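Local coordinates for DltD domain-containing protein (PDB 7D78), which is a fungal thioesterase of the alpha/beta hydrolase type that probably closes polyketide chains into medium-ring lactones, at residues 73-78 with 129-134; 78-83 with 315-320; 192-197 with 203-208; 217-222 with 228-233; 246-251 with 272-277. One frame throughout, in Å; residues are numbered along the deposited sequence. Where two conformers were deposited one is given.

Interaction 1. Residues 73-78 with 129-134; sequences ETFQSQ and TLWGMS
Phe75 and Trp131 make an offset edge-to-face (T-shaped) pair, and this one aromatic contact carries the meeting of residues 73-78, on helix 68-77, with 129-134, on strand 127-133. The planes stand at 76° and the centroid of the Phe75 ring lies 5.5 Å from that of the five-membered ring of Trp131. The phenyl presents its far edge: CZ of Phe75 comes within 3.9 Å of NE1 of Trp131, and CE2 of Phe75 within 4.0 Å of CD1 of Trp131. The indole receives this edge on one face of its pyrrole portion. CG of Trp131 lies anti to the backbone N (chi1 -174°), which carries the indole off the strand toward the helix.

Polar groups find partners within their own segment or elsewhere in the fold. On the helix, OG of Ser77 gives a hydrogen bond of 2.9 Å to O of Thr74 near the point where the helix stops. NE1 of Trp131 has its hydrogen bond elsewhere in the structure, so the Phe75 ring leaves no buried N-H wanting a partner.

Apolar packing completes the setting. Ile54 of strand 51-57 touches both rings, while helix 305-319 adds Thr313 against Phe75 and Met312 against Trp131. Beyond Trp131 the strand runs into the probable nucleophile elbow, where Ser134, with positive phi, hydrogen-bonds His296 through OG.

The ring-edge hydrogens, slightly positive, meet the electron-rich face of the pyrrole ring. The chemistry implies a weakly directional attraction that probably helps to set how the two rings are turned inside an otherwise oily layer between helix and sheet.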
# COMPACT_ATOMS: atom_id res chain seq x y z
N GLU A 73 32.09 -4.31 -2.39
CA GLU A 73 33.45 -4.84 -2.35
C GLU A 73 34.10 -4.56 -0.99
O GLU A 73 34.79 -5.43 -0.44
CB GLU A 73 34.29 -4.23 -3.47
CG GLU A 73 33.79 -4.58 -4.86
CD GLU A 73 34.57 -3.88 -5.96
OE1 GLU A 73 35.64 -3.30 -5.66
OE2 GLU A 73 34.12 -3.90 -7.13
N THR A 74 33.90 -3.36 -0.45
CA THR A 74 34.43 -3.04 0.87
C THR A 74 33.78 -3.90 1.94
O THR A 74 34.46 -4.46 2.81
CB THR A 74 34.23 -1.56 1.19
OG1 THR A 74 34.96 -0.76 0.25
CG2 THR A 74 34.72 -1.23 2.60
N PHE A 75 32.45 -4.03 1.89
CA PHE A 75 31.75 -4.89 2.83
C PHE A 75 32.30 -6.31 2.76
O PHE A 75 32.60 -6.93 3.79
CB PHE A 75 30.25 -4.89 2.55
CG PHE A 75 29.53 -3.64 2.99
CD1 PHE A 75 30.09 -2.77 3.91
CD2 PHE A 75 28.26 -3.35 2.49
CE1 PHE A 75 29.41 -1.63 4.32
CE2 PHE A 75 27.57 -2.21 2.89
CZ PHE A 75 28.15 -1.35 3.80
N GLN A 76 32.47 -6.83 1.55
CA GLN A 76 32.99 -8.18 1.38
C GLN A 76 34.39 -8.32 1.96
O GLN A 76 34.71 -9.34 2.59
CB GLN A 76 33.00 -8.54 -0.10
CG GLN A 76 33.53 -9.91 -0.40
CD GLN A 76 33.70 -10.13 -1.88
OE1 GLN A 76 34.19 -9.27 -2.60
NE2 GLN A 76 33.27 -11.29 -2.35
N SER A 77 35.25 -7.32 1.75
CA SER A 77 36.61 -7.42 2.26
C SER A 77 36.67 -7.31 3.78
O SER A 77 37.68 -7.69 4.37
CB SER A 77 37.49 -6.33 1.64
OG SER A 77 37.17 -5.07 2.16
N GLN A 78 35.62 -6.80 4.41
CA GLN A 78 35.54 -6.75 5.86
C GLN A 78 34.74 -7.91 6.45
O GLN A 78 34.42 -7.90 7.64
CB GLN A 78 34.97 -5.41 6.31
CG GLN A 78 35.91 -4.25 5.98
CD GLN A 78 35.45 -2.92 6.56
OE1 GLN A 78 34.76 -2.88 7.58
NE2 GLN A 78 35.84 -1.83 5.92
N THR A 129 21.44 -8.04 7.87
CA THR A 129 21.28 -6.59 7.93
C THR A 129 20.66 -6.11 6.62
O THR A 129 21.01 -6.61 5.54
CB THR A 129 22.63 -5.87 8.17
OG1 THR A 129 23.05 -6.09 9.52
CG2 THR A 129 22.53 -4.33 7.91
N LEU A 130 19.71 -5.16 6.71
CA LEU A 130 19.16 -4.50 5.54
C LEU A 130 19.76 -3.10 5.41
O LEU A 130 19.80 -2.34 6.38
CB LEU A 130 17.63 -4.40 5.59
CG LEU A 130 16.83 -5.71 5.47
CD1 LEU A 130 15.36 -5.42 5.25
CD2 LEU A 130 17.39 -6.65 4.39
N TRP A 131 20.20 -2.79 4.19
CA TRP A 131 20.90 -1.56 3.85
C TRP A 131 20.18 -0.97 2.64
O TRP A 131 19.85 -1.69 1.70
CB TRP A 131 22.37 -1.87 3.53
CG TRP A 131 23.30 -0.71 3.27
CD1 TRP A 131 24.28 -0.26 4.11
CD2 TRP A 131 23.39 0.09 2.09
NE1 TRP A 131 24.96 0.79 3.53
CE2 TRP A 131 24.43 1.02 2.29
CE3 TRP A 131 22.68 0.12 0.88
CZ2 TRP A 131 24.78 1.98 1.33
CZ3 TRP A 131 23.03 1.08 -0.09
CH2 TRP A 131 24.07 1.99 0.15
N GLY A 132 19.93 0.33 2.66
CA GLY A 132 19.23 0.95 1.55
C GLY A 132 19.69 2.37 1.35
O GLY A 132 19.97 3.10 2.31
N MET A 133 19.74 2.78 0.08
CA MET A 133 20.09 4.15 -0.27
C MET A 133 18.89 4.87 -0.86
O MET A 133 18.19 4.33 -1.72
CB MET A 133 21.24 4.19 -1.27
CG MET A 133 21.62 5.62 -1.66
SD MET A 133 23.33 5.68 -2.17
CE MET A 133 23.47 7.40 -2.67
N SER A 134 18.66 6.10 -0.40
CA SER A 134 17.64 6.98 -0.97
C SER A 134 16.29 6.30 -0.76
O SER A 134 16.02 5.83 0.36
CB SER A 134 18.01 7.30 -2.41
OG SER A 134 17.07 8.19 -3.00

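Interaction 2. Residues 78-83 with 315-320; sequences QGFNTY and FIRENV
The guanidinium of Arg317 has Phe80 over one face and Gln78 at its edge. CZ of Phe80 lies 4.0 Å above the guanidinium plane, offset toward its rim, but the two planes are inclined by 50°, so this is tilted packing and no parallel stack. At the edge, O of Gln78 lies in the plane and accepts a weak, nearly straight hydrogen bond from NH1 of Arg317, 3.4 Å long with an N-H...O angle of 166°. OE1 of Gln78 is 3.0 Å from NH2 of Arg317, its amide turned only modestly from the guanidinium plane. That oxygen also has a hydrogen bond to Thr313, and NE2 of Gln78 bonds Asp310, so helix 305-319 holds both ends of the amide. A bend at chi3 (-67°) brings the arginine tip back to these partners.

The curl of the backbone here is a Schellman motif that closes helix 68-77. Gly79, with positive phi, is its C' residue, and Phe80 N returns to Phe75 O while Gly79 N reaches Gln76 O. The chain then enters strand 81-86, completing the beta-alpha-beta crossover from strand 51-57.

Deeper in, the contact is apolar. CE1 of Phe80 meets CG2 of Ile316 at 3.6 Å, beside Ile54 of the sheet, which touches both side chains.

On the helix itself, ND2 of Asn319 bonds O of Phe315 at 2.8 Å. It arrives on the opposite face of that carbonyl from Asn319 N and sits 3.2 Å above the centre of the Phe315 ring.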
# COMPACT_ATOMS: atom_id res chain seq x y z
N GLN A 78 35.62 -6.80 4.41
CA GLN A 78 35.54 -6.75 5.86
C GLN A 78 34.74 -7.91 6.45
O GLN A 78 34.42 -7.90 7.64
CB GLN A 78 34.97 -5.41 6.31
CG GLN A 78 35.91 -4.25 5.98
CD GLN A 78 35.45 -2.92 6.56
OE1 GLN A 78 34.76 -2.88 7.58
NE2 GLN A 78 35.84 -1.83 5.92
N GLY A 79 34.43 -8.92 5.64
CA GLY A 79 33.82 -10.13 6.14
C GLY A 79 32.31 -10.22 6.03
O GLY A 79 31.72 -11.09 6.68
N PHE A 80 31.68 -9.35 5.24
CA PHE A 80 30.22 -9.35 5.09
C PHE A 80 29.84 -9.87 3.71
O PHE A 80 30.19 -9.24 2.70
CB PHE A 80 29.65 -7.94 5.28
CG PHE A 80 29.85 -7.38 6.66
CD1 PHE A 80 28.94 -7.65 7.67
CD2 PHE A 80 30.94 -6.57 6.95
CE1 PHE A 80 29.12 -7.13 8.95
CE2 PHE A 80 31.13 -6.04 8.22
CZ PHE A 80 30.21 -6.32 9.22
N ASN A 81 29.14 -11.01 3.66
CA ASN A 81 28.38 -11.33 2.45
C ASN A 81 27.54 -10.13 2.09
O ASN A 81 26.89 -9.54 2.96
CB ASN A 81 27.45 -12.53 2.66
CG ASN A 81 28.18 -13.82 2.98
OD1 ASN A 81 28.76 -14.48 2.11
ND2 ASN A 81 28.07 -14.24 4.24
N THR A 82 27.54 -9.75 0.81
CA THR A 82 26.77 -8.59 0.37
C THR A 82 25.98 -8.96 -0.88
O THR A 82 26.53 -9.51 -1.84
CB THR A 82 27.67 -7.38 0.10
OG1 THR A 82 28.45 -7.10 1.27
CG2 THR A 82 26.82 -6.16 -0.20
N TYR A 83 24.68 -8.65 -0.87
CA TYR A 83 23.79 -8.87 -2.01
C TYR A 83 23.26 -7.52 -2.47
O TYR A 83 22.56 -6.84 -1.71
CB TYR A 83 22.63 -9.79 -1.62
CG TYR A 83 21.70 -10.22 -2.75
CD1 TYR A 83 22.21 -10.82 -3.89
CD2 TYR A 83 20.32 -10.06 -2.65
CE1 TYR A 83 21.38 -11.25 -4.91
CE2 TYR A 83 19.47 -10.50 -3.67
CZ TYR A 83 20.01 -11.09 -4.81
OH TYR A 83 19.20 -11.53 -5.84
N PHE A 315 28.96 -0.11 13.01
CA PHE A 315 27.62 -0.19 13.60
C PHE A 315 27.02 -1.58 13.44
O PHE A 315 26.42 -2.12 14.38
CB PHE A 315 26.71 0.87 12.96
CG PHE A 315 25.30 0.85 13.48
CD1 PHE A 315 24.95 1.58 14.61
CD2 PHE A 315 24.31 0.11 12.84
CE1 PHE A 315 23.66 1.57 15.10
CE2 PHE A 315 23.00 0.09 13.33
CZ PHE A 315 22.67 0.82 14.45
N ILE A 316 27.19 -2.19 12.27
CA ILE A 316 26.66 -3.53 12.06
C ILE A 316 27.38 -4.54 12.96
O ILE A 316 26.75 -5.38 13.61
CB ILE A 316 26.76 -3.92 10.57
CG1 ILE A 316 25.94 -2.93 9.73
CG2 ILE A 316 26.28 -5.34 10.35
CD1 ILE A 316 26.12 -3.08 8.23
N ARG A 317 28.71 -4.45 13.02
CA ARG A 317 29.48 -5.35 13.86
C ARG A 317 29.04 -5.27 15.32
O ARG A 317 28.92 -6.29 16.00
CB ARG A 317 30.98 -5.04 13.74
CG ARG A 317 31.84 -6.23 13.35
CD ARG A 317 33.33 -5.88 13.38
NE ARG A 317 33.68 -4.93 12.33
CZ ARG A 317 33.97 -5.27 11.08
NH1 ARG A 317 33.95 -6.54 10.71
NH2 ARG A 317 34.29 -4.33 10.19
N GLU A 318 28.79 -4.06 15.80
CA GLU A 318 28.44 -3.90 17.21
C GLU A 318 27.07 -4.48 17.51
O GLU A 318 26.87 -5.10 18.57
CB GLU A 318 28.50 -2.43 17.61
CG GLU A 318 29.90 -1.89 17.82
CD GLU A 318 29.92 -0.47 18.34
OE1 GLU A 318 30.78 0.32 17.89
OE2 GLU A 318 29.07 -0.14 19.19
N ASN A 319 26.11 -4.31 16.60
CA ASN A 319 24.72 -4.63 16.89
C ASN A 319 24.25 -5.96 16.33
O ASN A 319 23.22 -6.48 16.79
CB ASN A 319 23.82 -3.51 16.35
CG ASN A 319 24.06 -2.22 17.08
OD1 ASN A 319 23.66 -2.09 18.23
ND2 ASN A 319 24.72 -1.26 16.43
N VAL A 320 24.95 -6.54 15.36
CA VAL A 320 24.56 -7.81 14.77
C VAL A 320 25.60 -8.86 15.13
O VAL A 320 26.43 -9.26 14.30
CB VAL A 320 24.38 -7.66 13.25
CG1 VAL A 320 23.78 -8.91 12.64
CG2 VAL A 320 23.46 -6.48 12.96

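Interaction 3. Residues 192-197 with 203-208; sequences PPFNSK and GMAGSG
A buried, mainly apolar contact between Phe194 and Ala205 draws together two parts of the loop that joins strand 190-191 to helix 210-220. The phenyl meets the turn with its CE2-CZ side. CB of Ala205 lies in the plane of the ring at its edge, 3.8 Å from CZ of Phe194. CE2 of the same ring is 3.8 Å from O of Ala205 and 3.9 Å from O of Met204, so backbone as well as methyl forms the surface it meets. A first torsion of -54° sets CG of Phe194 beside the backbone N and swings the ring over to the turn.

That turn is a type I' beta turn from Met204 to Ser207, closed by Ser207 N to Met204 O at 3.2 Å. Its two central residues, Ala205 and Gly206, both have positive phi. O of Ala205 is covered by the contact and has no hydrogen-bonding partner in the model, a small polar cost of the packing.

Farther along, a water ties the segments: it donates to O of Lys197 at 3.0 Å and accepts a weak bond from N of Gly208. Helix 210-220 supports Phe194 through Ala215 and Tyr216.

A bound glycerol, probably from the crystallisation liquor, lies about 3 Å from the Phe194 side chain. The loop belongs to the long insertion between strands 150-156 and 259-264, the place where alpha/beta hydrolases commonly carry a cap over the active-site pocket.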
# COMPACT_ATOMS: atom_id res chain seq x y z
N PRO A 192 10.29 9.74 -18.16
CA PRO A 192 11.49 9.85 -17.34
C PRO A 192 11.12 10.34 -15.95
O PRO A 192 10.27 11.23 -15.81
CB PRO A 192 12.35 10.90 -18.08
CG PRO A 192 11.71 11.09 -19.41
CD PRO A 192 10.26 10.76 -19.23
N PRO A 193 11.72 9.77 -14.89
CA PRO A 193 11.41 10.25 -13.53
C PRO A 193 11.78 11.71 -13.32
O PRO A 193 11.26 12.33 -12.37
CB PRO A 193 12.26 9.34 -12.62
CG PRO A 193 12.86 8.29 -13.50
CD PRO A 193 12.71 8.68 -14.92
N PHE A 194 12.68 12.27 -14.13
CA PHE A 194 13.06 13.67 -14.07
C PHE A 194 13.28 14.17 -15.49
O PHE A 194 14.09 13.60 -16.23
CB PHE A 194 14.34 13.87 -13.23
CG PHE A 194 14.26 13.27 -11.85
CD1 PHE A 194 14.65 11.97 -11.63
CD2 PHE A 194 13.80 14.02 -10.77
CE1 PHE A 194 14.58 11.40 -10.36
CE2 PHE A 194 13.72 13.46 -9.50
CZ PHE A 194 14.11 12.15 -9.30
N ASN A 195 12.54 15.21 -15.88
CA ASN A 195 12.74 15.79 -17.21
C ASN A 195 13.89 16.79 -17.17
O ASN A 195 14.49 17.04 -16.12
CB ASN A 195 11.44 16.41 -17.73
CG ASN A 195 10.98 17.64 -16.94
OD1 ASN A 195 11.77 18.32 -16.29
ND2 ASN A 195 9.69 17.93 -17.01
N SER A 196 14.19 17.39 -18.32
CA SER A 196 15.33 18.29 -18.43
C SER A 196 15.21 19.51 -17.53
O SER A 196 16.23 20.13 -17.19
CB SER A 196 15.52 18.73 -19.88
OG SER A 196 14.39 19.48 -20.28
N LYS A 197 13.99 19.91 -17.15
CA LYS A 197 13.89 20.95 -16.14
C LYS A 197 14.06 20.40 -14.72
O LYS A 197 13.92 21.16 -13.76
CB LYS A 197 12.54 21.68 -16.25
CG LYS A 197 12.37 22.48 -17.54
CD LYS A 197 11.02 23.18 -17.59
CE LYS A 197 9.87 22.19 -17.77
NZ LYS A 197 9.77 21.66 -19.17
N GLY A 203 6.16 16.32 -8.21
CA GLY A 203 7.07 17.19 -7.49
C GLY A 203 8.01 16.49 -6.53
O GLY A 203 8.39 17.08 -5.51
N MET A 204 8.43 15.26 -6.82
CA MET A 204 9.22 14.50 -5.86
C MET A 204 10.71 14.76 -6.04
O MET A 204 11.17 15.12 -7.12
CB MET A 204 8.94 13.00 -5.99
CG MET A 204 9.32 12.39 -7.34
SD MET A 204 9.23 10.57 -7.39
CE MET A 204 10.76 10.15 -6.56
N ALA A 205 11.45 14.59 -4.94
CA ALA A 205 12.91 14.43 -4.97
C ALA A 205 13.61 15.63 -5.60
O ALA A 205 14.53 15.47 -6.41
CB ALA A 205 13.31 13.13 -5.68
N GLY A 206 13.19 16.83 -5.23
CA GLY A 206 13.85 18.04 -5.68
C GLY A 206 13.26 18.66 -6.92
O GLY A 206 13.85 19.61 -7.44
N SER A 207 12.12 18.16 -7.39
CA SER A 207 11.49 18.67 -8.61
C SER A 207 11.22 20.16 -8.49
O SER A 207 10.59 20.62 -7.53
CB SER A 207 10.19 17.91 -8.88
OG SER A 207 9.43 18.49 -9.92
N GLY A 208 11.67 20.92 -9.48
CA GLY A 208 11.56 22.35 -9.46
C GLY A 208 12.75 23.06 -8.85
O GLY A 208 12.84 24.29 -8.95
O HOH W 1 14.02 20.78 -10.79

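Interaction 4. Residues 217-222 with 228-233; sequences GFMGAV and PNFRNK
Oxygen and sulfur of one residue, Met219, both meet the edge of the Phe230 ring. O of Met219, a carbonyl near the end of helix 210-220, lies near the ring plane, 3.6 Å from CE2 of Phe230. SD of Met219 comes to the edge as well, 4.2 Å from CZ of Phe230, a Met-aromatic contact with the sulfur 80° off the ring normal. The slightly positive ring hydrogens probably suit both atoms.

The faces are used too. CG1 of Val222 makes a CH-pi contact over one face, 4.2 Å from the ring centroid, though this valine is poorly ordered. Over the opposite face, toward the rim, lies Asn232 N, which belongs to the phenylalanine's own segment.

Here the chain leaves helix 210-220 and doubles back on the helix end before entering strand 234-235. Asn232 is the centre of an inverse gamma turn on this return. With CG anti to the backbone N (chi1 -174°), its amide extends to the helix and brings OD1 of Asn232 within 3.3 Å of CB of Met219. The same side chain also touches Pro193, and a bound glycerol lies about 4 Å from the Met219 side chain.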
# COMPACT_ATOMS: atom_id res chain seq x y z
N GLY A 217 20.39 14.93 -14.52
CA GLY A 217 21.72 14.66 -15.07
C GLY A 217 22.24 13.29 -14.67
O GLY A 217 22.83 12.58 -15.49
N PHE A 218 22.02 12.90 -13.42
CA PHE A 218 22.47 11.60 -12.94
C PHE A 218 21.80 10.46 -13.70
O PHE A 218 22.45 9.50 -14.11
CB PHE A 218 22.18 11.51 -11.45
CG PHE A 218 22.58 10.22 -10.83
CD1 PHE A 218 23.91 9.91 -10.61
CD2 PHE A 218 21.61 9.32 -10.41
CE1 PHE A 218 24.28 8.72 -10.02
CE2 PHE A 218 21.97 8.15 -9.79
CZ PHE A 218 23.31 7.84 -9.61
N MET A 219 20.48 10.56 -13.90
CA MET A 219 19.76 9.50 -14.61
C MET A 219 20.12 9.47 -16.09
O MET A 219 20.18 8.40 -16.69
CB MET A 219 18.25 9.69 -14.44
CG MET A 219 17.74 9.43 -13.04
SD MET A 219 18.13 7.76 -12.49
CE MET A 219 17.14 7.69 -10.99
N GLY A 220 20.35 10.65 -16.68
CA GLY A 220 20.70 10.74 -18.09
C GLY A 220 22.16 10.51 -18.38
O GLY A 220 22.53 10.32 -19.55
N ALA A 221 23.00 10.53 -17.35
CA ALA A 221 24.42 10.27 -17.49
C ALA A 221 24.81 8.86 -17.09
O ALA A 221 26.00 8.57 -16.96
CB ALA A 221 25.24 11.28 -16.68
N VAL A 222 23.83 7.96 -16.90
CA VAL A 222 24.12 6.53 -16.92
C VAL A 222 24.18 6.14 -18.39
O VAL A 222 23.77 5.04 -18.79
CB VAL A 222 23.08 5.71 -16.12
CG1 VAL A 222 23.61 4.30 -15.82
CG2 VAL A 222 22.73 6.41 -14.82
N PRO A 228 23.07 -3.23 -19.04
CA PRO A 228 22.26 -3.17 -20.28
C PRO A 228 20.79 -2.94 -20.03
O PRO A 228 20.08 -2.49 -20.94
CB PRO A 228 22.49 -4.54 -20.93
CG PRO A 228 23.60 -5.19 -20.16
CD PRO A 228 23.64 -4.56 -18.81
N ASN A 229 20.29 -3.23 -18.83
CA ASN A 229 18.86 -3.19 -18.58
C ASN A 229 18.45 -1.98 -17.74
O ASN A 229 17.28 -1.89 -17.32
CB ASN A 229 18.40 -4.50 -17.93
CG ASN A 229 18.34 -5.66 -18.93
OD1 ASN A 229 17.78 -5.53 -20.02
ND2 ASN A 229 18.91 -6.80 -18.55
N PHE A 230 19.36 -1.04 -17.49
CA PHE A 230 18.95 0.25 -16.96
C PHE A 230 18.06 0.98 -17.97
O PHE A 230 18.39 1.06 -19.16
CB PHE A 230 20.16 1.12 -16.62
CG PHE A 230 19.79 2.55 -16.28
CD1 PHE A 230 19.16 2.84 -15.08
CD2 PHE A 230 20.04 3.58 -17.17
CE1 PHE A 230 18.78 4.14 -14.77
CE2 PHE A 230 19.68 4.88 -16.87
CZ PHE A 230 19.05 5.17 -15.66
N ARG A 231 16.93 1.50 -17.50
CA ARG A 231 15.97 2.18 -18.37
C ARG A 231 15.58 3.49 -17.69
O ARG A 231 15.09 3.47 -16.56
CB ARG A 231 14.75 1.30 -18.64
CG ARG A 231 15.10 -0.07 -19.25
CD ARG A 231 13.87 -0.94 -19.53
NE ARG A 231 13.21 -1.38 -18.30
CZ ARG A 231 13.49 -2.51 -17.65
NH1 ARG A 231 14.42 -3.34 -18.11
NH2 ARG A 231 12.84 -2.80 -16.53
N ASN A 232 15.82 4.62 -18.35
CA ASN A 232 15.57 5.92 -17.73
C ASN A 232 14.11 6.34 -17.91
O ASN A 232 13.78 7.38 -18.47
CB ASN A 232 16.54 6.96 -18.28
CG ASN A 232 16.43 8.30 -17.57
OD1 ASN A 232 16.00 8.37 -16.42
ND2 ASN A 232 16.84 9.36 -18.24
N LYS A 233 13.22 5.48 -17.42
CA LYS A 233 11.79 5.71 -17.53
C LYS A 233 11.10 4.97 -16.39
O LYS A 233 11.61 3.95 -15.92
CB LYS A 233 11.23 5.24 -18.88
CG LYS A 233 11.47 3.75 -19.17
CD LYS A 233 10.85 3.31 -20.52
CE LYS A 233 11.03 1.80 -20.74
NZ LYS A 233 10.40 1.30 -22.01

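Interaction 5. Residues 246-251 with 272-277; sequences QPKEIL and PEEQKA
Lys248 and Glu274 form a salt bridge at the surface, with NZ of Lys248 donating to OE2 of Glu274 at 2.7 Å. The ammonium meets the carboxylate oxygen on its anti side, 18° out of the carboxylate plane. The lysine's last methylene follows it in: CE of Lys248 lies 3.2 Å from OE2 of Glu274 and 3.7 Å from CG of the same residue, so some aliphatic packing accompanies the charge pair.

Both side chains are extended beyond CG and cross at about a right angle, meeting between the two segments, whose nearest CA atoms, those of Lys248 and Ala277, are 9.5 Å apart. CG of Glu274 lies roughly anti to the backbone N (chi1 -154°), and the straight chain beyond it spans the remaining distance.

Next come the residues that hold these two in place. Ser161 OG also bonds OE2 of Glu274, so the oxygen engaged by the lysine is gripped twice, while Leu160 packs against Lys248. Glu274 stands in the first turn of helix 272-281, where the positive end of the helix dipole would probably favour its negative charge.

Farther out, Gln275 bonds Thr263 of strand 259-264 and Asp267, the probable acid of the catalytic triad. Helix 247-251 leans on helix 135-146 through Pro247 and Ile250, and Gln246, Glu249 and Ile250 pack on Gln246 and Trp244 of the second subunit. The salt bridge thus spans two helices that flank strand 259-264 in the chain, one next to the dimer contact and the other packed on that strand.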
# COMPACT_ATOMS: atom_id res chain seq x y z
N GLN A 246 2.59 5.66 3.10
CA GLN A 246 2.77 6.55 4.24
C GLN A 246 3.98 6.08 5.05
O GLN A 246 3.83 5.55 6.15
CB GLN A 246 1.51 6.59 5.10
CG GLN A 246 0.24 6.84 4.28
CD GLN A 246 0.23 8.22 3.69
OE1 GLN A 246 0.67 9.17 4.34
NE2 GLN A 246 -0.25 8.35 2.45
N PRO A 247 5.20 6.26 4.51
CA PRO A 247 6.37 5.63 5.15
C PRO A 247 6.70 6.18 6.52
O PRO A 247 7.21 5.43 7.36
CB PRO A 247 7.50 5.90 4.15
CG PRO A 247 7.05 7.10 3.38
CD PRO A 247 5.55 7.00 3.29
N LYS A 248 6.45 7.47 6.77
CA LYS A 248 6.66 8.00 8.11
C LYS A 248 5.85 7.22 9.14
O LYS A 248 6.32 7.01 10.26
CB LYS A 248 6.30 9.49 8.17
CG LYS A 248 7.19 10.35 7.28
CD LYS A 248 6.77 11.83 7.32
CE LYS A 248 7.65 12.68 6.42
NZ LYS A 248 7.15 14.08 6.31
N GLU A 249 4.66 6.76 8.76
CA GLU A 249 3.87 5.96 9.69
C GLU A 249 4.45 4.57 9.86
O GLU A 249 4.47 4.03 10.97
CB GLU A 249 2.41 5.88 9.24
CG GLU A 249 1.75 7.23 9.01
CD GLU A 249 1.93 8.18 10.18
OE1 GLU A 249 1.82 7.73 11.34
OE2 GLU A 249 2.18 9.37 9.93
N ILE A 250 4.92 3.96 8.76
CA ILE A 250 5.48 2.61 8.85
C ILE A 250 6.79 2.62 9.63
O ILE A 250 7.09 1.68 10.38
CB ILE A 250 5.67 2.00 7.44
CG1 ILE A 250 4.33 1.94 6.70
CG2 ILE A 250 6.23 0.60 7.55
CD1 ILE A 250 4.48 1.72 5.22
N LEU A 251 7.58 3.69 9.49
CA LEU A 251 8.84 3.76 10.24
C LEU A 251 8.60 3.74 11.74
O LEU A 251 9.46 3.30 12.50
CB LEU A 251 9.63 5.01 9.83
CG LEU A 251 10.80 4.75 8.88
CD1 LEU A 251 10.27 4.26 7.52
CD2 LEU A 251 11.66 6.00 8.70
N PRO A 272 17.00 17.28 4.68
CA PRO A 272 17.65 16.74 5.90
C PRO A 272 16.80 16.84 7.15
O PRO A 272 16.84 15.93 7.98
CB PRO A 272 18.94 17.59 6.00
CG PRO A 272 19.26 17.92 4.58
CD PRO A 272 17.92 18.12 3.89
N GLU A 273 16.02 17.91 7.33
CA GLU A 273 15.21 17.99 8.54
C GLU A 273 14.09 16.95 8.54
O GLU A 273 13.64 16.54 9.62
CB GLU A 273 14.64 19.39 8.73
CG GLU A 273 14.41 19.78 10.20
CD GLU A 273 15.70 20.14 10.95
OE1 GLU A 273 16.71 20.46 10.29
OE2 GLU A 273 15.68 20.12 12.20
N GLU A 274 13.63 16.53 7.36
CA GLU A 274 12.67 15.43 7.30
C GLU A 274 13.31 14.12 7.73
O GLU A 274 12.70 13.31 8.44
CB GLU A 274 12.10 15.30 5.88
CG GLU A 274 10.72 14.67 5.82
CD GLU A 274 10.07 14.82 4.45
OE1 GLU A 274 10.79 14.84 3.43
OE2 GLU A 274 8.83 14.92 4.39
N GLN A 275 14.55 13.88 7.28
CA GLN A 275 15.29 12.70 7.71
C GLN A 275 15.53 12.73 9.21
O GLN A 275 15.30 11.74 9.91
CB GLN A 275 16.61 12.60 6.94
CG GLN A 275 16.47 12.68 5.41
CD GLN A 275 17.79 12.53 4.69
OE1 GLN A 275 18.67 11.79 5.13
NE2 GLN A 275 17.94 13.25 3.58
N LYS A 276 15.97 13.88 9.73
CA LYS A 276 16.23 14.00 11.17
C LYS A 276 14.95 13.80 11.98
O LYS A 276 14.98 13.18 13.06
CB LYS A 276 16.84 15.37 11.46
CG LYS A 276 18.28 15.50 11.03
CD LYS A 276 18.68 16.96 10.86
CE LYS A 276 20.18 17.10 10.65
NZ LYS A 276 20.59 18.47 10.22
N ALA A 277 13.83 14.34 11.51
CA ALA A 277 12.58 14.20 12.25
C ALA A 277 12.21 12.73 12.42
O ALA A 277 11.78 12.31 13.50
CB ALA A 277 11.47 14.96 11.54

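In the fold
Interactions 1 and 2 are neighbours, their centres about 8 Å apart: they share Gln78, and Thr129 OG1 lies 3.4 Å from Ile316 CG2. Interactions 3 and 4, centres about 14 Å apart, also touch, with Phe194 CD1 4.2 Å from Met219 CG. Interaction 1 reaches the probable active site with Ser134, whose OG bonds a glycerol, while Phe194 and Met219 lie close to bound glycerol, probably from the crystallisation liquor, in what is probably the cap. The centres of interactions 1 and 3 are about 28 Å apart. Interaction 5, its centre about 22 Å from that of interaction 1, adjoins the presumed triad through Gln275 and Asp267.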